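PDB 4D7R: Proline/betaine transporter, RALF, which probably acts as a guanine nucleotide exchange factor, here as an engineered chimera joining the Sec7 domain of Rickettsia RalF to the capping domain of Legionella RalF. Local coordinates for residues 142-146 with 147-151. Residues are numbered along the deposited sequence; the frame is centred on the assembly and turned at random.
Sequences HYYEQ and NLNID
Asn147 turns its carboxamide back onto the preceding turn: ND2 donates to Tyr143 O (3.1 Å, 160° at the hydrogen), with the acceptor close to the amide plane. Asn147 ND2 also lies over one face of the Tyr143 ring, offset toward its rim, with CE2 and CZ both at 3.5 Å and ring and amide planes 28° apart. With CG beside the backbone N (chi1 -65°), the amide reaches both. Asn147 N also donates to Tyr144 O at 2.9 Å. One residue on, a water accepts from Leu148 N and donates to Glu145 O, spanning the two segments. Leu148, exposed at the surface, lays CD1 over the face of the partly exposed Tyr144 ring, a CH-pi contact 4.0 Å from its centroid. A second water links Tyr143 OH to Asp151 OD2, joining helix to loop. Beyond this shell, the loop following helix 92-103 fixes the polar groups: Asn147 ND2 also bonds Phe107 O and its OD1 accepts from Glu109 N, while Tyr143 OH pairs with Lys110 O and Gln146 OE1 with Phe107 N. The contact thus lies wholly in the Sec7 part, where the C-terminal part of helix 129-146 packs against the connection between helices 92-103 and 112-121, before the loop leading to helix 155-173.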
loop_
_atom_site.group_PDB
_atom_site.type_symbol
_atom_site.label_atom_id
_atom_site.label_comp_id
_atom_site.label_asym_id
_atom_site.label_seq_id
_atom_site.Cartn_x
_atom_site.Cartn_y
_atom_site.Cartn_z
ATOM N N HIS A 142 15.110 10.305 3.174
ATOM C CA HIS A 142 16.259 9.939 4.003
ATOM C C HIS A 142 17.562 9.827 3.201
ATOM O O HIS A 142 18.625 10.249 3.702
ATOM C CB HIS A 142 15.983 8.662 4.824
ATOM C CG HIS A 142 17.141 8.240 5.695
ATOM N ND1 HIS A 142 17.610 9.051 6.726
ATOM C CD2 HIS A 142 17.893 7.114 5.653
ATOM C CE1 HIS A 142 18.612 8.385 7.280
ATOM N NE2 HIS A 142 18.846 7.231 6.649
ATOM N N TYR A 143 17.478 9.309 1.952
ATOM C CA TYR A 143 18.667 9.191 1.119
ATOM C C TYR A 143 19.235 10.581 0.809
ATOM O O TYR A 143 20.434 10.789 0.924
ATOM C CB TYR A 143 18.423 8.359 -0.160
ATOM C CG TYR A 143 19.698 8.261 -0.972
ATOM C CD1 TYR A 143 20.040 9.254 -1.891
ATOM C CD2 TYR A 143 20.633 7.258 -0.718
ATOM C CE1 TYR A 143 21.263 9.234 -2.554
ATOM C CE2 TYR A 143 21.830 7.190 -1.430
ATOM C CZ TYR A 143 22.152 8.199 -2.326
ATOM O OH TYR A 143 23.325 8.181 -3.033
ATOM N N TYR A 144 18.362 11.530 0.495
ATOM C CA TYR A 144 18.709 12.918 0.231
ATOM C C TYR A 144 19.348 13.525 1.475
ATOM O O TYR A 144 20.462 14.058 1.405
ATOM C CB TYR A 144 17.465 13.724 -0.194
ATOM C CG TYR A 144 17.685 15.225 -0.178
ATOM C CD1 TYR A 144 18.618 15.824 -1.023
ATOM C CD2 TYR A 144 17.013 16.038 0.730
ATOM C CE1 TYR A 144 18.876 17.193 -0.963
ATOM C CE2 TYR A 144 17.247 17.415 0.782
ATOM C CZ TYR A 144 18.169 17.987 -0.076
ATOM O OH TYR A 144 18.375 19.342 -0.060
ATOM N N GLU A 145 18.674 13.388 2.619
ATOM C CA GLU A 145 19.187 13.911 3.893
ATOM C C GLU A 145 20.584 13.404 4.275
ATOM O O GLU A 145 21.359 14.171 4.858
ATOM C CB GLU A 145 18.166 13.727 5.017
ATOM C CG GLU A 145 17.011 14.721 4.897
ATOM C CD GLU A 145 15.806 14.536 5.804
ATOM O OE1 GLU A 145 15.662 13.447 6.399
ATOM O OE2 GLU A 145 14.990 15.482 5.905
ATOM N N GLN A 146 20.926 12.140 3.908
ATOM C CA GLN A 146 22.234 11.553 4.197
ATOM C C GLN A 146 23.289 11.893 3.143
ATOM O O GLN A 146 24.461 11.572 3.334
ATOM C CB GLN A 146 22.126 10.029 4.374
ATOM C CG GLN A 146 21.220 9.667 5.556
ATOM C CD GLN A 146 21.790 8.577 6.408
ATOM O OE1 GLN A 146 21.817 7.431 6.020
ATOM N NE2 GLN A 146 22.151 8.901 7.623
ATOM N N ASN A 147 22.884 12.505 2.023
ATOM C CA ASN A 147 23.800 12.838 0.935
ATOM C C ASN A 147 23.405 14.203 0.380
ATOM O O ASN A 147 23.294 14.381 -0.835
ATOM C CB ASN A 147 23.709 11.764 -0.156
ATOM C CG ASN A 147 24.180 10.415 0.294
ATOM O OD1 ASN A 147 25.383 10.172 0.371
ATOM N ND2 ASN A 147 23.246 9.544 0.684
ATOM N N LEU A 148 23.165 15.156 1.292
ATOM C CA LEU A 148 22.662 16.484 1.000
ATOM C C LEU A 148 23.327 17.226 -0.148
ATOM O O LEU A 148 24.496 17.590 -0.059
ATOM C CB LEU A 148 22.644 17.330 2.282
ATOM C CG LEU A 148 21.590 18.422 2.347
ATOM C CD1 LEU A 148 20.257 17.858 2.837
ATOM C CD2 LEU A 148 22.064 19.568 3.235
ATOM N N ASN A 149 22.584 17.415 -1.242
ATOM C CA ASN A 149 23.043 18.156 -2.425
ATOM C C ASN A 149 24.309 17.614 -3.091
ATOM O O ASN A 149 24.945 18.346 -3.835
ATOM C CB ASN A 149 23.132 19.673 -2.136
ATOM C CG ASN A 149 21.916 20.228 -1.441
ATOM O OD1 ASN A 149 20.770 19.985 -1.838
ATOM N ND2 ASN A 149 22.142 20.972 -0.375
ATOM N N ILE A 150 24.658 16.326 -2.864
ATOM C CA ILE A 150 25.822 15.721 -3.519
ATOM C C ILE A 150 25.425 15.368 -4.972
ATOM O O ILE A 150 25.989 15.925 -5.899
ATOM C CB ILE A 150 26.431 14.511 -2.746
ATOM C CG1 ILE A 150 26.954 14.936 -1.343
ATOM C CG2 ILE A 150 27.555 13.865 -3.578
ATOM C CD1 ILE A 150 27.257 13.776 -0.401
ATOM N N ASP A 151 24.442 14.469 -5.153
ATOM C CA ASP A 151 23.949 14.048 -6.465
ATOM C C ASP A 151 22.494 14.438 -6.638
ATOM O O ASP A 151 22.017 14.545 -7.770
ATOM C CB ASP A 151 24.079 12.532 -6.616
ATOM C CG ASP A 151 25.497 12.014 -6.523
ATOM O OD1 ASP A 151 26.325 12.419 -7.356
ATOM O OD2 ASP A 151 25.774 11.192 -5.614
HETATM O O HOH W 1 24.481 10.655 -3.443
HETATM O O HOH W 2 24.220 15.041 4.028
#